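Local coordinates for D-isomer specific 2-hydroxyacid dehydrogenase family protein (Desulfovibrio vulgaris, PDB 5TX7) that catalyses the NAD-dependent interconversion of D-2-hydroxy acids and the corresponding 2-oxo acids, at the interface of chains A and B. Residues are numbered along the deposited sequence; one frame, centred on the assembly and turned at random. Chains: chain A/B, D-isomer specific 2-hydroxyacid dehydrogenase family protein.

Contact 1: the interface of chains A and B. Residues chain A 106, 287-292, 295; chain B 116, 139, 142-145.
The loop of chain A turns at A:Ala290, runs extended through A:Ser291 and enters helix 292-310, where the first backbone N-H, of A:Arg292 N, donates to B:Gln143 O at 2.9 Å, in the carbonyl plane and nearly along the C=O axis (159°). Around this bond, B:Arg116 shows how a residue can be set up from its own chain before it meets the partner. B:Gln143, bent at CB-CG (chi2 -62°), brings OE1 to B:Arg116 NE at 2.8 Å, while its NE2 donates back to B:Arg116 O. This mutual hold fixes the guanidinium, so that NH2 points in plane at A:Ala288 O, 2.9 Å away, meeting that carbonyl from above its plane. A:His106 lies obliquely over one guanidinium face, the planes 43° apart. A:Leu287 crosses the B:Gln143 side chain at about a right angle, its CD1 branch against the amide carbon CD. A:Ser291 OG donates to B:Glu145 OE1 at 2.6 Å, and A:Arg292 NH2 forms a salt bridge with B:Glu144 OE1, which may favour both charged forms. A:Ala290 CB sits above the B:Trp139 plane, 3.6 Å from CZ3 at the rim, and covers the A:Trp289 ring centre, so the methyl lies between two indoles crossing at about a right angle. A:Arg295 meets B:Trp139 tip to tip, guanidinium face over CZ2, its NE donating to A:Ala290 O at 2.9 Å. Over the B:Trp139 face, water 1 links A:Ala290 O and A:Arg295 NH2 to B:Gln143 N.

Contact 2: the interface of chains A and B. Residues chain A 8, 10-11, 32-33, 52-53, 289; chain B 134-137, 139.
Water 2 is the best-held polar atom, gripped by four partners: the A:Asp8 carboxylate OD2, the A:Thr11 hydroxyl OG1, the indole N-H of B:Trp136 and a second water, water 3. The indole N-H reaches it at the ring edge, with B:Trp136 NE1 2.8 Å from the oxygen of water 2. Water 3 continues the chain to A:Pro32 O and B:Asp135 OD1, so the two aspartates, whose like charges might otherwise repel, are joined through solvent. A:Asp8 OD1 and OD2 accept from A:Asn52 N and A:Lys53 N with their syn lone pairs. A:Arg33, bent at chi3 (63°), grips B:Asp135 side-on: NE donates to OD1 at 2.7 Å from above the carboxylate plane, and NH2 to the syn lone pair of OD2 at 2.9 Å. B:Pro134 CG covers one face of that guanidinium. A:Thr11 sets CG2, anti to the carbonyl carbon, against B:Cys137 SG and B:Asp135 CB, and its O lies in plane at the B:Trp139 edge. B:Trp136, its CG in the crowded position (chi1 60°), is layered between A:Lys53 CG, 3.6 Å from its five-membered ring centroid, and B:Cys137 SG. Its CH2 tip reaches the NE1-CE2-CZ2 edge of A:Trp289, 3.4 Å from CZ2. A:Lys53 NZ donates a hydrogen bond to A:Asn52 OD1, in the carbonyl plane. The site anchors the partner's 134-137 loop to the N-terminal part of chain A and to A:Trp289, and probably helps steady the dimer.

Contact 3: the interface of chains A and B. Residues chain A 262, 264, 269, 283-287; chain B 118, 121-122, 125, 130, 138.
With CG anti to the backbone N (chi1 -153°), B:Trp130 turns one indole face to A:Pro285, while B:Phe138, its CG in the crowded position (chi1 76°), brings a second aromatic face to the same proline. A:Pro285 is thus wedged between two rings: CA sits 3.6 Å from the centroid of the B:Trp130 six-membered ring with CB over the five-membered one, and CG rides 3.8 Å from the B:Phe138 centroid, toward its rim. A:Pro269 CD adds to the packing at B:Trp130 CE3, 3.5 Å away. From helix 118-126, B:Ile125 sends its CD1 tip across A:Ile283 and against A:Pro285 CD. A:Leu287 CD2 stands over the centre of the B:His121 ring. Within chain A, A:Asp262 OD1 is gripped twice, by the A:Thr284 hydroxyl on its anti lone pair and by A:Leu287 N on its syn one. These bonds brace the turn through A:His286, the catalytic histidine of this dehydrogenase family. Separately, the packing of A:Pro285 and A:Leu287 against chain B may steady the segment further. B:Asp122, its CG also anti to the backbone N (chi1 177°), accepts from A:Ile283 N with the anti lone pair of OD1, at 2.9 Å.

Contact 1: the interface of chains A and B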
loop_
_atom_site.group_PDB
_atom_site.type_symbol
_atom_site.label_atom_id
_atom_site.label_comp_id
_atom_site.label_asym_id
_atom_site.label_seq_id
_atom_site.Cartn_x
_atom_site.Cartn_y
_atom_site.Cartn_z
ATOM N N HIS A 106 2.500 5.893 4.689
ATOM C CA HIS A 106 2.153 4.936 5.753
ATOM C C HIS A 106 0.623 4.839 5.994
ATOM O O HIS A 106 0.101 3.759 6.309
ATOM C CB HIS A 106 2.887 5.251 7.069
ATOM C CG HIS A 106 2.894 4.108 8.029
ATOM N ND1 HIS A 106 3.530 2.916 7.757
ATOM C CD2 HIS A 106 2.329 3.962 9.250
ATOM C CE1 HIS A 106 3.355 2.085 8.771
ATOM N NE2 HIS A 106 2.649 2.703 9.700
ATOM N N LEU A 287 6.445 4.331 13.663
ATOM C CA LEU A 287 7.465 4.293 12.628
ATOM C C LEU A 287 7.019 4.931 11.303
ATOM O O LEU A 287 7.674 4.756 10.287
ATOM C CB LEU A 287 7.907 2.825 12.411
ATOM C CG LEU A 287 6.876 1.769 12.017
ATOM C CD1 LEU A 287 6.258 2.035 10.660
ATOM C CD2 LEU A 287 7.485 0.380 12.005
ATOM N N ALA A 288 5.920 5.664 11.306
ATOM C CA ALA A 288 5.384 6.241 10.060
ATOM C C ALA A 288 6.374 7.247 9.460
ATOM O O ALA A 288 6.523 7.335 8.244
ATOM C CB ALA A 288 4.046 6.905 10.311
ATOM N N TRP A 289 7.036 7.992 10.344
ATOM C CA TRP A 289 8.083 8.992 10.019
ATOM C C TRP A 289 9.384 8.457 9.452
ATOM O O TRP A 289 10.238 9.245 9.024
ATOM C CB TRP A 289 8.467 9.758 11.302
ATOM C CG TRP A 289 9.144 8.853 12.323
ATOM C CD1 TRP A 289 8.528 8.008 13.203
ATOM C CD2 TRP A 289 10.558 8.673 12.520
ATOM N NE1 TRP A 289 9.469 7.326 13.938
ATOM C CE2 TRP A 289 10.720 7.709 13.537
ATOM C CE3 TRP A 289 11.702 9.241 11.938
ATOM C CZ2 TRP A 289 11.975 7.308 14.004
ATOM C CZ3 TRP A 289 12.957 8.830 12.389
ATOM C CH2 TRP A 289 13.086 7.864 13.412
ATOM N N ALA A 290 9.568 7.143 9.485
ATOM C CA ALA A 290 10.911 6.547 9.529
ATOM C C ALA A 290 11.428 5.898 8.256
ATOM O O ALA A 290 12.292 5.016 8.338
ATOM C CB ALA A 290 10.953 5.544 10.659
ATOM N N SER A 291 10.956 6.316 7.079
ATOM C CA SER A 291 11.514 5.765 5.845
ATOM C C SER A 291 12.989 6.172 5.717
ATOM O O SER A 291 13.397 7.219 6.238
ATOM C CB SER A 291 10.764 6.243 4.613
ATOM O OG SER A 291 11.076 7.606 4.343
ATOM N N ARG A 292 13.777 5.355 5.023
ATOM C CA ARG A 292 15.184 5.676 4.835
ATOM C C ARG A 292 15.375 7.043 4.151
ATOM O O ARG A 292 16.291 7.769 4.495
ATOM C CB ARG A 292 15.914 4.580 4.064
ATOM C CG ARG A 292 17.416 4.822 3.976
ATOM C CD ARG A 292 18.243 3.570 3.849
ATOM N NE ARG A 292 17.712 2.765 2.788
ATOM C CZ ARG A 292 17.854 3.049 1.497
ATOM N NH1 ARG A 292 18.549 4.130 1.085
ATOM N NH2 ARG A 292 17.288 2.239 0.602
ATOM N N ARG A 295 14.699 9.889 6.879
ATOM C CA ARG A 295 15.813 9.969 7.802
ATOM C C ARG A 295 17.052 10.600 7.142
ATOM O O ARG A 295 17.753 11.392 7.751
ATOM C CB ARG A 295 16.088 8.585 8.417
ATOM C CG ARG A 295 14.966 8.181 9.377
ATOM C CD ARG A 295 15.098 6.816 10.035
ATOM N NE ARG A 295 15.026 5.692 9.108
ATOM C CZ ARG A 295 16.064 5.004 8.612
ATOM N NH1 ARG A 295 17.323 5.314 8.894
ATOM N NH2 ARG A 295 15.833 3.972 7.797
ATOM N N ARG B 116 6.758 -1.210 3.941
ATOM C CA ARG B 116 6.473 -0.937 5.341
ATOM C C ARG B 116 6.275 -2.192 6.234
ATOM O O ARG B 116 6.585 -2.147 7.407
ATOM C CB ARG B 116 5.263 -0.019 5.481
ATOM C CG ARG B 116 5.193 1.142 4.496
ATOM C CD ARG B 116 6.387 2.066 4.523
ATOM N NE ARG B 116 6.564 2.807 5.773
ATOM C CZ ARG B 116 6.385 4.121 5.953
ATOM N NH1 ARG B 116 5.957 4.924 4.980
ATOM N NH2 ARG B 116 6.639 4.655 7.148
ATOM N N TRP B 139 11.745 -1.070 14.198
ATOM C CA TRP B 139 11.377 -1.708 12.964
ATOM C C TRP B 139 12.311 -2.902 12.715
ATOM O O TRP B 139 13.530 -2.781 12.847
ATOM C CB TRP B 139 11.336 -0.734 11.771
ATOM C CG TRP B 139 12.587 0.065 11.494
ATOM C CD1 TRP B 139 13.667 -0.307 10.728
ATOM C CD2 TRP B 139 12.866 1.386 11.964
ATOM N NE1 TRP B 139 14.611 0.709 10.715
ATOM C CE2 TRP B 139 14.137 1.759 11.454
ATOM C CE3 TRP B 139 12.164 2.292 12.762
ATOM C CZ2 TRP B 139 14.710 3.001 11.713
ATOM C CZ3 TRP B 139 12.746 3.532 13.032
ATOM C CH2 TRP B 139 14.004 3.871 12.506
ATOM N N THR B 142 13.412 -2.424 7.262
ATOM C CA THR B 142 13.608 -1.040 6.861
ATOM C C THR B 142 12.356 -0.474 6.189
ATOM O O THR B 142 11.771 -1.113 5.318
ATOM C CB THR B 142 14.819 -0.878 5.939
ATOM O OG1 THR B 142 16.014 -1.187 6.679
ATOM C CG2 THR B 142 14.926 0.562 5.441
ATOM N N GLN B 143 11.950 0.713 6.637
ATOM C CA GLN B 143 10.812 1.432 6.083
ATOM C C GLN B 143 11.299 2.169 4.820
ATOM O O GLN B 143 12.268 2.914 4.834
ATOM C CB GLN B 143 10.219 2.411 7.092
ATOM C CG GLN B 143 9.715 1.754 8.365
ATOM C CD GLN B 143 8.578 0.776 8.093
ATOM O OE1 GLN B 143 7.430 1.163 7.921
ATOM N NE2 GLN B 143 8.908 -0.498 8.031
ATOM N N GLU B 144 10.603 1.924 3.723
ATOM C CA GLU B 144 10.989 2.416 2.427
ATOM C C GLU B 144 9.870 3.299 1.860
ATOM O O GLU B 144 8.679 2.994 1.961
ATOM C CB GLU B 144 11.318 1.236 1.509
ATOM C CG GLU B 144 12.445 1.477 0.498
ATOM C CD GLU B 144 13.834 1.714 1.115
ATOM O OE1 GLU B 144 14.592 2.518 0.522
ATOM O OE2 GLU B 144 14.191 1.108 2.158
ATOM N N GLU B 145 10.282 4.426 1.315
ATOM C CA GLU B 145 9.412 5.438 0.742
ATOM C C GLU B 145 9.506 5.246 -0.769
ATOM O O GLU B 145 10.591 4.949 -1.294
ATOM C CB GLU B 145 9.998 6.806 1.092
ATOM C CG GLU B 145 9.017 7.895 1.352
ATOM C CD GLU B 145 9.706 9.209 1.606
ATOM O OE1 GLU B 145 10.086 9.489 2.770
ATOM O OE2 GLU B 145 9.815 9.969 0.621
HETATM O O HOH W 1 13.420 2.734 8.389
#

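Contact 2: the interface of chains A and B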
loop_
_atom_site.group_PDB
_atom_site.type_symbol
_atom_site.label_atom_id
_atom_site.label_comp_id
_atom_site.label_asym_id
_atom_site.label_seq_id
_atom_site.Cartn_x
_atom_site.Cartn_y
_atom_site.Cartn_z
ATOM N N ASP A 8 20.810 10.198 21.137
ATOM C CA ASP A 8 20.077 9.001 20.709
ATOM C C ASP A 8 19.983 8.915 19.204
ATOM O O ASP A 8 18.945 9.173 18.628
ATOM C CB ASP A 8 18.685 8.916 21.378
ATOM C CG ASP A 8 17.785 10.107 21.070
ATOM O OD1 ASP A 8 18.304 11.219 20.823
ATOM O OD2 ASP A 8 16.542 9.929 21.105
ATOM N N TYR A 10 20.530 6.193 17.200
ATOM C CA TYR A 10 20.262 4.893 16.588
ATOM C C TYR A 10 19.020 4.912 15.690
ATOM O O TYR A 10 19.104 4.493 14.545
ATOM C CB TYR A 10 20.141 3.797 17.642
ATOM C CG TYR A 10 19.976 2.422 17.042
ATOM C CD1 TYR A 10 21.022 1.809 16.340
ATOM C CD2 TYR A 10 18.776 1.747 17.136
ATOM C CE1 TYR A 10 20.865 0.544 15.782
ATOM C CE2 TYR A 10 18.609 0.493 16.590
ATOM C CZ TYR A 10 19.648 -0.117 15.909
ATOM O OH TYR A 10 19.454 -1.389 15.375
ATOM N N THR A 11 17.896 5.407 16.201
ATOM C CA THR A 11 16.654 5.505 15.418
ATOM C C THR A 11 16.793 6.385 14.152
ATOM O O THR A 11 16.211 6.056 13.120
ATOM C CB THR A 11 15.449 6.017 16.256
ATOM O OG1 THR A 11 15.760 7.276 16.851
ATOM C CG2 THR A 11 15.080 5.027 17.381
ATOM N N PRO A 32 23.872 5.531 20.801
ATOM C CA PRO A 32 22.666 4.993 20.197
ATOM C C PRO A 32 21.408 5.402 20.942
ATOM O O PRO A 32 20.371 5.637 20.327
ATOM C CB PRO A 32 22.891 3.474 20.224
ATOM C CG PRO A 32 23.925 3.228 21.225
ATOM C CD PRO A 32 24.756 4.480 21.334
ATOM N N ARG A 33 21.518 5.451 22.261
ATOM C CA ARG A 33 20.498 6.021 23.141
ATOM C C ARG A 33 21.172 6.427 24.444
ATOM O O ARG A 33 22.310 6.000 24.722
ATOM C CB ARG A 33 19.391 5.010 23.417
ATOM C CG ARG A 33 19.859 3.730 24.056
ATOM C CD ARG A 33 18.857 2.587 23.860
ATOM N NE ARG A 33 18.651 2.211 22.457
ATOM C CZ ARG A 33 19.465 1.448 21.717
ATOM N NH1 ARG A 33 20.609 0.971 22.202
ATOM N NH2 ARG A 33 19.147 1.182 20.443
ATOM N N ASN A 52 16.701 13.359 19.689
ATOM C CA ASN A 52 15.415 13.026 19.110
ATOM C C ASN A 52 14.395 13.054 20.249
ATOM O O ASN A 52 13.552 13.931 20.300
ATOM C CB ASN A 52 15.481 11.663 18.396
ATOM C CG ASN A 52 14.292 11.411 17.488
ATOM O OD1 ASN A 52 13.210 11.954 17.689
ATOM N ND2 ASN A 52 14.501 10.580 16.470
ATOM N N LYS A 53 14.499 12.105 21.168
ATOM C CA LYS A 53 13.565 11.992 22.290
ATOM C C LYS A 53 14.247 12.024 23.658
ATOM O O LYS A 53 13.585 11.793 24.664
ATOM C CB LYS A 53 12.733 10.697 22.160
ATOM C CG LYS A 53 11.863 10.607 20.926
ATOM C CD LYS A 53 10.777 11.673 20.884
ATOM C CE LYS A 53 9.911 11.546 19.628
ATOM N NZ LYS A 53 10.509 12.239 18.448
ATOM N N TRP A 289 7.036 7.992 10.344
ATOM C CA TRP A 289 8.083 8.992 10.019
ATOM C C TRP A 289 9.384 8.457 9.452
ATOM O O TRP A 289 10.238 9.245 9.024
ATOM C CB TRP A 289 8.467 9.758 11.302
ATOM C CG TRP A 289 9.144 8.853 12.323
ATOM C CD1 TRP A 289 8.528 8.008 13.203
ATOM C CD2 TRP A 289 10.558 8.673 12.520
ATOM N NE1 TRP A 289 9.469 7.326 13.938
ATOM C CE2 TRP A 289 10.720 7.709 13.537
ATOM C CE3 TRP A 289 11.702 9.241 11.938
ATOM C CZ2 TRP A 289 11.975 7.308 14.004
ATOM C CZ3 TRP A 289 12.957 8.830 12.389
ATOM C CH2 TRP A 289 13.086 7.864 13.412
ATOM N N PRO B 134 14.662 -1.450 23.109
ATOM C CA PRO B 134 15.392 -0.444 23.887
ATOM C C PRO B 134 15.075 1.005 23.477
ATOM O O PRO B 134 15.480 1.923 24.184
ATOM C CB PRO B 134 16.868 -0.788 23.601
ATOM C CG PRO B 134 16.853 -1.395 22.228
ATOM C CD PRO B 134 15.528 -2.104 22.097
ATOM N N ASP B 135 14.377 1.206 22.356
ATOM C CA ASP B 135 13.957 2.542 21.897
ATOM C C ASP B 135 12.436 2.712 21.878
ATOM O O ASP B 135 11.700 1.745 21.720
ATOM C CB ASP B 135 14.482 2.806 20.485
ATOM C CG ASP B 135 15.970 2.725 20.391
ATOM O OD1 ASP B 135 16.680 3.504 21.070
ATOM O OD2 ASP B 135 16.449 1.866 19.641
ATOM N N TRP B 136 11.995 3.959 22.027
ATOM C CA TRP B 136 10.581 4.413 21.848
ATOM C C TRP B 136 9.824 3.894 20.602
ATOM O O TRP B 136 8.598 3.820 20.591
ATOM C CB TRP B 136 10.522 5.960 21.875
ATOM C CG TRP B 136 11.345 6.641 20.788
ATOM C CD1 TRP B 136 12.686 6.898 20.821
ATOM C CD2 TRP B 136 10.871 7.153 19.540
ATOM N NE1 TRP B 136 13.083 7.502 19.663
ATOM C CE2 TRP B 136 11.993 7.690 18.860
ATOM C CE3 TRP B 136 9.613 7.222 18.930
ATOM C CZ2 TRP B 136 11.899 8.300 17.600
ATOM C CZ3 TRP B 136 9.518 7.835 17.653
ATOM C CH2 TRP B 136 10.658 8.360 17.010
ATOM N N CYS B 137 10.552 3.570 19.555
ATOM C CA CYS B 137 10.009 2.913 18.380
ATOM C C CYS B 137 10.963 1.818 17.936
ATOM O O CYS B 137 12.055 1.682 18.481
ATOM C CB CYS B 137 9.846 3.922 17.251
ATOM S SG CYS B 137 11.406 4.626 16.721
ATOM N N TRP B 139 11.745 -1.070 14.198
ATOM C CA TRP B 139 11.377 -1.708 12.964
ATOM C C TRP B 139 12.311 -2.902 12.715
ATOM O O TRP B 139 13.530 -2.781 12.847
ATOM C CB TRP B 139 11.336 -0.734 11.771
ATOM C CG TRP B 139 12.587 0.065 11.494
ATOM C CD1 TRP B 139 13.667 -0.307 10.728
ATOM C CD2 TRP B 139 12.866 1.386 11.964
ATOM N NE1 TRP B 139 14.611 0.709 10.715
ATOM C CE2 TRP B 139 14.137 1.759 11.454
ATOM C CE3 TRP B 139 12.164 2.292 12.762
ATOM C CZ2 TRP B 139 14.710 3.001 11.713
ATOM C CZ3 TRP B 139 12.746 3.532 13.032
ATOM C CH2 TRP B 139 14.004 3.871 12.506
HETATM O O HOH W 2 15.867 7.656 19.575
HETATM O O HOH W 3 17.721 5.796 19.608
#

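Contact 3: the interface of chains A and B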
loop_
_atom_site.group_PDB
_atom_site.type_symbol
_atom_site.label_atom_id
_atom_site.label_comp_id
_atom_site.label_asym_id
_atom_site.label_seq_id
_atom_site.Cartn_x
_atom_site.Cartn_y
_atom_site.Cartn_z
ATOM N N ASP A 262 -0.504 4.042 14.135
ATOM C CA ASP A 262 0.928 4.087 14.320
ATOM C C ASP A 262 1.335 4.710 15.685
ATOM O O ASP A 262 2.506 4.719 16.069
ATOM C CB ASP A 262 1.565 4.848 13.183
ATOM C CG ASP A 262 3.056 4.640 13.131
ATOM O OD1 ASP A 262 3.510 3.460 13.113
ATOM O OD2 ASP A 262 3.767 5.675 13.162
ATOM N N LEU A 264 -0.219 5.450 19.927
ATOM C CA LEU A 264 -1.136 5.123 21.027
ATOM C C LEU A 264 -0.889 6.104 22.197
ATOM O O LEU A 264 0.151 6.756 22.266
ATOM C CB LEU A 264 -0.940 3.687 21.491
ATOM C CG LEU A 264 -1.165 2.558 20.486
ATOM C CD1 LEU A 264 -0.770 1.214 21.151
ATOM C CD2 LEU A 264 -2.617 2.492 20.046
ATOM N N PRO A 269 2.532 -0.017 24.737
ATOM C CA PRO A 269 1.243 -0.340 25.348
ATOM C C PRO A 269 1.306 -1.398 26.445
ATOM O O PRO A 269 2.232 -2.194 26.486
ATOM C CB PRO A 269 0.406 -0.856 24.164
ATOM C CG PRO A 269 1.399 -1.362 23.189
ATOM C CD PRO A 269 2.596 -0.454 23.327
ATOM N N ILE A 283 -1.686 -2.223 14.150
ATOM C CA ILE A 283 -0.885 -1.319 14.958
ATOM C C ILE A 283 0.581 -1.448 14.541
ATOM O O ILE A 283 1.101 -2.550 14.374
ATOM C CB ILE A 283 -1.042 -1.589 16.464
ATOM C CG1 ILE A 283 -2.530 -1.626 16.835
ATOM C CG2 ILE A 283 -0.328 -0.509 17.275
ATOM C CD1 ILE A 283 -2.790 -1.860 18.316
ATOM N N THR A 284 1.237 -0.307 14.364
ATOM C CA THR A 284 2.649 -0.267 14.032
ATOM C C THR A 284 3.347 0.632 15.070
ATOM O O THR A 284 2.737 1.554 15.579
ATOM C CB THR A 284 2.871 0.249 12.570
ATOM O OG1 THR A 284 2.140 1.446 12.342
ATOM C CG2 THR A 284 2.370 -0.770 11.561
ATOM N N PRO A 285 4.629 0.346 15.398
ATOM C CA PRO A 285 5.281 0.961 16.549
ATOM C C PRO A 285 5.898 2.345 16.282
ATOM O O PRO A 285 7.123 2.495 16.316
ATOM C CB PRO A 285 6.358 -0.074 16.899
ATOM C CG PRO A 285 6.755 -0.593 15.576
ATOM C CD PRO A 285 5.468 -0.728 14.831
ATOM N N HIS A 286 5.054 3.342 16.013
ATOM C CA HIS A 286 5.481 4.723 15.845
ATOM C C HIS A 286 6.640 4.862 14.861
ATOM O O HIS A 286 7.672 5.442 15.181
ATOM C CB HIS A 286 5.824 5.311 17.212
ATOM C CG HIS A 286 5.761 6.801 17.266
ATOM N ND1 HIS A 286 5.717 7.494 18.459
ATOM C CD2 HIS A 286 5.747 7.733 16.283
ATOM C CE1 HIS A 286 5.690 8.793 18.206
ATOM N NE2 HIS A 286 5.688 8.964 16.895
ATOM N N LEU A 287 6.445 4.331 13.663
ATOM C CA LEU A 287 7.465 4.293 12.628
ATOM C C LEU A 287 7.019 4.931 11.303
ATOM O O LEU A 287 7.674 4.756 10.287
ATOM C CB LEU A 287 7.907 2.825 12.411
ATOM C CG LEU A 287 6.876 1.769 12.017
ATOM C CD1 LEU A 287 6.258 2.035 10.660
ATOM C CD2 LEU A 287 7.485 0.380 12.005
ATOM N N THR B 118 3.536 -3.615 7.506
ATOM C CA THR B 118 2.684 -3.252 8.616
ATOM C C THR B 118 2.240 -4.455 9.433
ATOM O O THR B 118 2.247 -4.392 10.651
ATOM C CB THR B 118 1.405 -2.512 8.197
ATOM O OG1 THR B 118 0.679 -3.307 7.249
ATOM C CG2 THR B 118 1.731 -1.158 7.619
ATOM N N HIS B 121 5.002 -5.904 11.746
ATOM C CA HIS B 121 5.195 -5.098 12.948
ATOM C C HIS B 121 4.039 -5.165 13.933
ATOM O O HIS B 121 4.252 -5.061 15.145
ATOM C CB HIS B 121 5.482 -3.644 12.584
ATOM C CG HIS B 121 6.788 -3.469 11.909
ATOM N ND1 HIS B 121 6.903 -3.451 10.542
ATOM C CD2 HIS B 121 8.041 -3.361 12.397
ATOM C CE1 HIS B 121 8.176 -3.329 10.213
ATOM N NE2 HIS B 121 8.887 -3.286 11.322
ATOM N N ASP B 122 2.829 -5.319 13.412
ATOM C CA ASP B 122 1.660 -5.600 14.250
ATOM C C ASP B 122 1.829 -6.921 15.027
ATOM O O ASP B 122 1.557 -6.983 16.229
ATOM C CB ASP B 122 0.399 -5.618 13.392
ATOM C CG ASP B 122 -0.840 -5.981 14.168
ATOM O OD1 ASP B 122 -1.442 -5.076 14.772
ATOM O OD2 ASP B 122 -1.236 -7.169 14.134
ATOM N N ILE B 125 4.521 -6.382 17.784
ATOM C CA ILE B 125 3.884 -5.691 18.921
ATOM C C ILE B 125 3.127 -6.679 19.814
ATOM O O ILE B 125 3.273 -6.626 21.031
ATOM C CB ILE B 125 2.918 -4.549 18.481
ATOM C CG1 ILE B 125 3.713 -3.368 17.955
ATOM C CG2 ILE B 125 2.056 -4.048 19.655
ATOM C CD1 ILE B 125 2.900 -2.393 17.150
ATOM N N TRP B 130 7.547 -4.205 21.301
ATOM C CA TRP B 130 7.605 -2.774 21.608
ATOM C C TRP B 130 8.093 -2.541 23.047
ATOM O O TRP B 130 8.929 -1.663 23.279
ATOM C CB TRP B 130 6.234 -2.091 21.358
ATOM C CG TRP B 130 6.293 -0.609 21.020
ATOM C CD1 TRP B 130 7.359 0.239 21.185
ATOM C CD2 TRP B 130 5.225 0.199 20.497
ATOM N NE1 TRP B 130 7.024 1.502 20.788
ATOM C CE2 TRP B 130 5.723 1.514 20.364
ATOM C CE3 TRP B 130 3.898 -0.066 20.118
ATOM C CZ2 TRP B 130 4.949 2.566 19.865
ATOM C CZ3 TRP B 130 3.119 0.985 19.635
ATOM C CH2 TRP B 130 3.656 2.289 19.511
ATOM N N PHE B 138 10.545 1.039 16.943
ATOM C CA PHE B 138 11.426 0.054 16.317
ATOM C C PHE B 138 10.915 -0.341 14.931
ATOM O O PHE B 138 9.792 -0.026 14.561
ATOM C CB PHE B 138 11.576 -1.191 17.208
ATOM C CG PHE B 138 10.373 -2.097 17.188
ATOM C CD1 PHE B 138 9.314 -1.857 18.027
ATOM C CD2 PHE B 138 10.307 -3.178 16.323
ATOM C CE1 PHE B 138 8.199 -2.672 18.008
ATOM C CE2 PHE B 138 9.210 -4.006 16.306
ATOM C CZ PHE B 138 8.151 -3.756 17.157
#

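The three contacts form one continuous surface: contact 1 lies about 13 Å from contact 2 and about 12 Å from contact 3, while contacts 2 and 3 are about 13 Å apart, measured between the centres of their C-alpha atoms. Chain A's segment 283-292 runs through contacts 3 and 1, sharing A:Leu287, and touches contact 2 through A:Trp289; B:Trp139 also joins contacts 1 and 2. The partner answers mainly with residues 134-145, adding the end of helix 100-116 at contact 1 and helices 118-126 and 129-132 at contact 3. Repeated by the two-fold axis, the set couples each catalytic-histidine loop to its partner, consistent with a probable working dimer.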